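PDB 4NH0: ESX secretion system protein EccC from Thermomonospora curvata, which forms part of the ESX type VII secretion system exporting EsxA and EsxB, has weak intrinsic ATPase activity and might be the translocase subunit. Local coordinates for residues A[766-779]-A[800-814]. Sequence-based numbering, arbitrary orientation.
Sequences GDVFLVVDNWLTLR and GIHVVLSSNKWSEFR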
# COMPACT_ATOMS: atom_id res chain seq x y z
N GLY A 766 2.73 11.35 18.71
CA GLY A 766 4.01 10.81 18.30
C GLY A 766 4.20 11.06 16.82
O GLY A 766 4.18 12.21 16.37
N ASP A 767 4.39 9.99 16.06
CA ASP A 767 4.40 10.08 14.60
C ASP A 767 2.99 9.89 14.06
O ASP A 767 2.42 8.81 14.19
CB ASP A 767 5.35 9.05 13.99
CG ASP A 767 6.80 9.46 14.11
OD1 ASP A 767 7.43 9.15 15.15
OD2 ASP A 767 7.32 10.08 13.16
N VAL A 768 2.44 10.94 13.47
CA VAL A 768 1.07 10.90 12.98
C VAL A 768 1.01 10.53 11.51
O VAL A 768 1.76 11.06 10.69
CB VAL A 768 0.37 12.25 13.20
CG1 VAL A 768 -1.09 12.16 12.82
CG2 VAL A 768 0.51 12.68 14.65
N PHE A 769 0.11 9.61 11.18
CA PHE A 769 -0.05 9.15 9.80
C PHE A 769 -1.44 9.48 9.27
O PHE A 769 -2.44 9.01 9.81
CB PHE A 769 0.21 7.65 9.70
CG PHE A 769 1.62 7.25 10.01
CD1 PHE A 769 2.02 7.03 11.32
CD2 PHE A 769 2.54 7.09 9.00
CE1 PHE A 769 3.32 6.67 11.60
CE2 PHE A 769 3.85 6.73 9.28
CZ PHE A 769 4.24 6.51 10.58
N LEU A 770 -1.49 10.29 8.22
CA LEU A 770 -2.75 10.63 7.57
C LEU A 770 -2.96 9.73 6.36
O LEU A 770 -2.24 9.83 5.37
CB LEU A 770 -2.77 12.10 7.16
CG LEU A 770 -4.01 12.57 6.40
CD1 LEU A 770 -5.25 12.45 7.26
CD2 LEU A 770 -3.83 14.00 5.92
N VAL A 771 -3.96 8.85 6.44
CA VAL A 771 -4.19 7.87 5.39
C VAL A 771 -5.38 8.24 4.50
O VAL A 771 -6.48 8.50 5.00
CB VAL A 771 -4.43 6.47 5.98
CG1 VAL A 771 -4.53 5.44 4.87
CG2 VAL A 771 -3.32 6.11 6.94
N VAL A 772 -5.15 8.26 3.20
CA VAL A 772 -6.22 8.48 2.23
C VAL A 772 -6.26 7.31 1.26
O VAL A 772 -5.27 7.01 0.60
CB VAL A 772 -6.03 9.79 1.45
CG1 VAL A 772 -7.12 9.96 0.41
CG2 VAL A 772 -6.02 10.97 2.41
N ASP A 773 -7.41 6.64 1.18
CA ASP A 773 -7.52 5.41 0.40
C ASP A 773 -7.59 5.68 -1.11
O ASP A 773 -6.92 5.01 -1.89
CB ASP A 773 -8.74 4.62 0.85
CG ASP A 773 -8.60 3.13 0.61
OD1 ASP A 773 -7.76 2.74 -0.24
OD2 ASP A 773 -9.32 2.35 1.26
N ASN A 774 -8.41 6.64 -1.51
CA ASN A 774 -8.52 7.00 -2.92
C ASN A 774 -8.31 8.49 -3.11
O ASN A 774 -9.24 9.28 -2.93
CB ASN A 774 -9.87 6.58 -3.48
CG ASN A 774 -9.91 6.57 -5.00
OD1 ASN A 774 -9.19 7.31 -5.66
ND2 ASN A 774 -10.78 5.73 -5.55
N TRP A 775 -7.09 8.86 -3.49
CA TRP A 775 -6.73 10.26 -3.65
C TRP A 775 -7.57 10.96 -4.71
O TRP A 775 -7.86 12.15 -4.60
CB TRP A 775 -5.25 10.38 -4.00
CG TRP A 775 -4.78 11.79 -4.14
CD1 TRP A 775 -4.60 12.48 -5.30
CD2 TRP A 775 -4.44 12.69 -3.08
NE1 TRP A 775 -4.17 13.76 -5.03
CE2 TRP A 775 -4.06 13.91 -3.67
CE3 TRP A 775 -4.43 12.58 -1.69
CZ2 TRP A 775 -3.67 15.01 -2.92
CZ3 TRP A 775 -4.03 13.67 -0.94
CH2 TRP A 775 -3.66 14.87 -1.56
N LEU A 776 -7.97 10.21 -5.73
CA LEU A 776 -8.80 10.75 -6.80
C LEU A 776 -10.14 11.22 -6.26
O LEU A 776 -10.60 12.32 -6.58
CB LEU A 776 -9.01 9.70 -7.90
CG LEU A 776 -9.85 10.15 -9.10
CD1 LEU A 776 -9.18 11.32 -9.81
CD2 LEU A 776 -10.07 8.99 -10.05
N THR A 777 -10.75 10.40 -5.42
CA THR A 777 -12.03 10.73 -4.79
C THR A 777 -11.90 12.01 -3.96
O THR A 777 -12.82 12.82 -3.90
CB THR A 777 -12.53 9.59 -3.89
OG1 THR A 777 -12.62 8.38 -4.66
CG2 THR A 777 -13.89 9.91 -3.30
N LEU A 778 -10.74 12.18 -3.33
CA LEU A 778 -10.49 13.33 -2.48
C LEU A 778 -10.41 14.63 -3.27
O LEU A 778 -11.03 15.63 -2.90
CB LEU A 778 -9.21 13.14 -1.67
CG LEU A 778 -8.82 14.34 -0.81
CD1 LEU A 778 -9.78 14.49 0.36
CD2 LEU A 778 -7.40 14.22 -0.33
N ARG A 779 -9.65 14.61 -4.36
CA ARG A 779 -9.44 15.82 -5.15
C ARG A 779 -10.61 16.12 -6.07
O ARG A 779 -10.51 16.97 -6.97
CB ARG A 779 -8.15 15.70 -5.97
CG ARG A 779 -8.08 14.47 -6.85
CD ARG A 779 -6.86 14.52 -7.75
NE ARG A 779 -6.82 15.74 -8.54
CZ ARG A 779 -5.97 15.96 -9.54
NH1 ARG A 779 -5.10 15.03 -9.89
NH2 ARG A 779 -6.01 17.11 -10.20
N GLY A 800 7.34 15.01 12.07
CA GLY A 800 6.69 13.75 12.41
C GLY A 800 5.29 13.57 11.87
O GLY A 800 4.51 12.78 12.40
N ILE A 801 4.95 14.31 10.81
CA ILE A 801 3.66 14.13 10.15
C ILE A 801 3.87 13.42 8.82
O ILE A 801 4.54 13.94 7.93
CB ILE A 801 2.94 15.47 9.93
CG1 ILE A 801 2.32 15.98 11.23
CG2 ILE A 801 1.83 15.30 8.90
CD1 ILE A 801 3.29 16.73 12.12
N HIS A 802 3.30 12.23 8.69
CA HIS A 802 3.43 11.45 7.48
C HIS A 802 2.11 11.38 6.73
O HIS A 802 1.04 11.36 7.34
CB HIS A 802 3.91 10.03 7.79
CG HIS A 802 5.09 9.97 8.70
ND1 HIS A 802 6.35 9.61 8.26
CD2 HIS A 802 5.22 10.20 10.03
CE1 HIS A 802 7.20 9.64 9.27
NE2 HIS A 802 6.53 9.99 10.36
N VAL A 803 2.18 11.34 5.41
CA VAL A 803 1.00 11.08 4.60
C VAL A 803 1.11 9.70 3.96
O VAL A 803 2.18 9.30 3.49
CB VAL A 803 0.78 12.15 3.51
CG1 VAL A 803 0.46 13.50 4.14
CG2 VAL A 803 2.00 12.26 2.60
N VAL A 804 0.01 8.96 3.97
CA VAL A 804 -0.05 7.67 3.31
C VAL A 804 -1.19 7.70 2.30
O VAL A 804 -2.34 7.45 2.65
CB VAL A 804 -0.24 6.51 4.30
CG1 VAL A 804 -0.26 5.18 3.57
CG2 VAL A 804 0.85 6.53 5.35
N LEU A 805 -0.86 8.01 1.06
CA LEU A 805 -1.86 8.25 0.04
C LEU A 805 -1.93 7.12 -0.98
O LEU A 805 -0.90 6.56 -1.37
CB LEU A 805 -1.59 9.57 -0.67
CG LEU A 805 -1.33 10.75 0.26
CD1 LEU A 805 -0.91 11.98 -0.52
CD2 LEU A 805 -2.57 11.05 1.09
N SER A 806 -3.14 6.78 -1.40
CA SER A 806 -3.33 5.74 -2.40
C SER A 806 -4.31 6.19 -3.48
O SER A 806 -5.24 6.94 -3.21
CB SER A 806 -3.82 4.45 -1.75
OG SER A 806 -4.16 3.49 -2.73
N SER A 807 -4.09 5.71 -4.70
CA SER A 807 -4.96 6.03 -5.82
C SER A 807 -4.85 4.95 -6.89
O SER A 807 -4.16 3.95 -6.71
CB SER A 807 -4.61 7.39 -6.41
OG SER A 807 -5.48 7.73 -7.47
N ASN A 808 -5.53 5.16 -8.01
CA ASN A 808 -5.50 4.19 -9.11
C ASN A 808 -4.25 4.34 -9.96
O ASN A 808 -3.50 3.38 -10.15
CB ASN A 808 -6.75 4.34 -9.98
CG ASN A 808 -8.02 3.95 -9.25
OD1 ASN A 808 -8.38 2.78 -9.20
ND2 ASN A 808 -8.70 4.94 -8.68
N LYS A 809 -4.03 5.54 -10.48
CA LYS A 809 -2.87 5.81 -11.32
C LYS A 809 -1.98 6.86 -10.68
O LYS A 809 -2.45 7.73 -9.96
CB LYS A 809 -3.32 6.28 -12.71
CG LYS A 809 -4.64 5.68 -13.17
CD LYS A 809 -5.12 6.33 -14.46
CE LYS A 809 -6.47 5.78 -14.89
NZ LYS A 809 -6.96 6.45 -16.12
N TRP A 810 -0.68 6.79 -10.96
CA TRP A 810 0.26 7.79 -10.47
C TRP A 810 -0.09 9.16 -11.04
O TRP A 810 0.16 10.19 -10.41
CB TRP A 810 1.70 7.43 -10.84
CG TRP A 810 2.24 6.23 -10.12
CD1 TRP A 810 2.63 5.05 -10.68
CD2 TRP A 810 2.45 6.09 -8.71
NE1 TRP A 810 3.07 4.19 -9.71
CE2 TRP A 810 2.97 4.80 -8.49
CE3 TRP A 810 2.24 6.93 -7.61
CZ2 TRP A 810 3.28 4.33 -7.22
CZ3 TRP A 810 2.56 6.46 -6.35
CH2 TRP A 810 3.07 5.18 -6.16
N SER A 811 -0.68 9.17 -12.23
CA SER A 811 -1.07 10.40 -12.90
C SER A 811 -2.21 11.11 -12.16
O SER A 811 -2.48 12.28 -12.40
CB SER A 811 -1.48 10.12 -14.34
OG SER A 811 -2.51 9.14 -14.40
N GLU A 812 -2.87 10.38 -11.26
CA GLU A 812 -3.96 10.95 -10.48
C GLU A 812 -3.40 11.79 -9.33
O GLU A 812 -4.09 12.65 -8.78
CB GLU A 812 -4.87 9.85 -9.95
CG GLU A 812 -5.59 9.08 -11.05
CD GLU A 812 -6.51 8.00 -10.52
OE1 GLU A 812 -6.65 7.89 -9.28
OE2 GLU A 812 -7.10 7.27 -11.34
N PHE A 813 -2.14 11.54 -8.98
CA PHE A 813 -1.42 12.42 -8.07
C PHE A 813 -0.84 13.57 -8.87
O PHE A 813 -0.21 13.36 -9.91
CB PHE A 813 -0.29 11.67 -7.35
CG PHE A 813 -0.77 10.69 -6.32
CD1 PHE A 813 -1.36 11.13 -5.15
CD2 PHE A 813 -0.62 9.33 -6.52
CE1 PHE A 813 -1.79 10.23 -4.20
CE2 PHE A 813 -1.05 8.42 -5.57
CZ PHE A 813 -1.64 8.87 -4.41
N ARG A 814 -1.04 14.80 -8.39
CA ARG A 814 -0.47 15.96 -9.06
C ARG A 814 1.05 15.88 -9.02
O ARG A 814 1.63 15.27 -8.12
CB ARG A 814 -0.96 17.26 -8.42
CG ARG A 814 -2.38 17.62 -8.78
CD ARG A 814 -2.68 19.08 -8.49
NE ARG A 814 -4.01 19.46 -8.94
CZ ARG A 814 -4.30 19.89 -10.16
NH1 ARG A 814 -3.33 19.99 -11.07
NH2 ARG A 814 -5.54 20.21 -10.49
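CE1 of Phe813 sits over one face of the Trp775 indole, 3.4 Å from CG, the rings meeting obliquely at 34°, while CZ3 of Trp775 reaches CD1 of Leu805 at 3.6 Å. This is the apolar centre where two parallel strands of the second FtsK domain, a P-loop NTPase fold, run out at the nucleotide end. CG anti to the backbone N (chi1 -178°) carries the indole across to 800-814. With an alanine here, CE1 of Phe813 and the Leu805 methyls would probably lose the indole they pack on, leaving a gap. On the sheet face of Leu770, Val772 and Leu805, CG2 of Val772 packs against CD2 of Leu805.

Backbone bonds pair 767-772 with 801-807 in parallel; past the last bridge, at the helix start, Trp775 N donates to Ser806 O at 2.7 Å. The side chain of Ser806 touches Lys669 of the ATP site, and that of Asp773 lies about 4 Å from the magnesium ion. At the far end, Phe769 and His802 form an offset stack, centroids 4.5 Å apart; His802 NE2 donates to Asp767 OD2, which is less surely placed and also pairs with Arg752, while ND1 is hydrogen-bonded to Gly657 O.

Outermost, Arg779 approaches Arg814, which pairs with Glu786. Arg779 NH1 donates to Glu812 O at 2.8 Å, the oxygen near the guanidinium plane but the donor 46° out of the carbonyl plane.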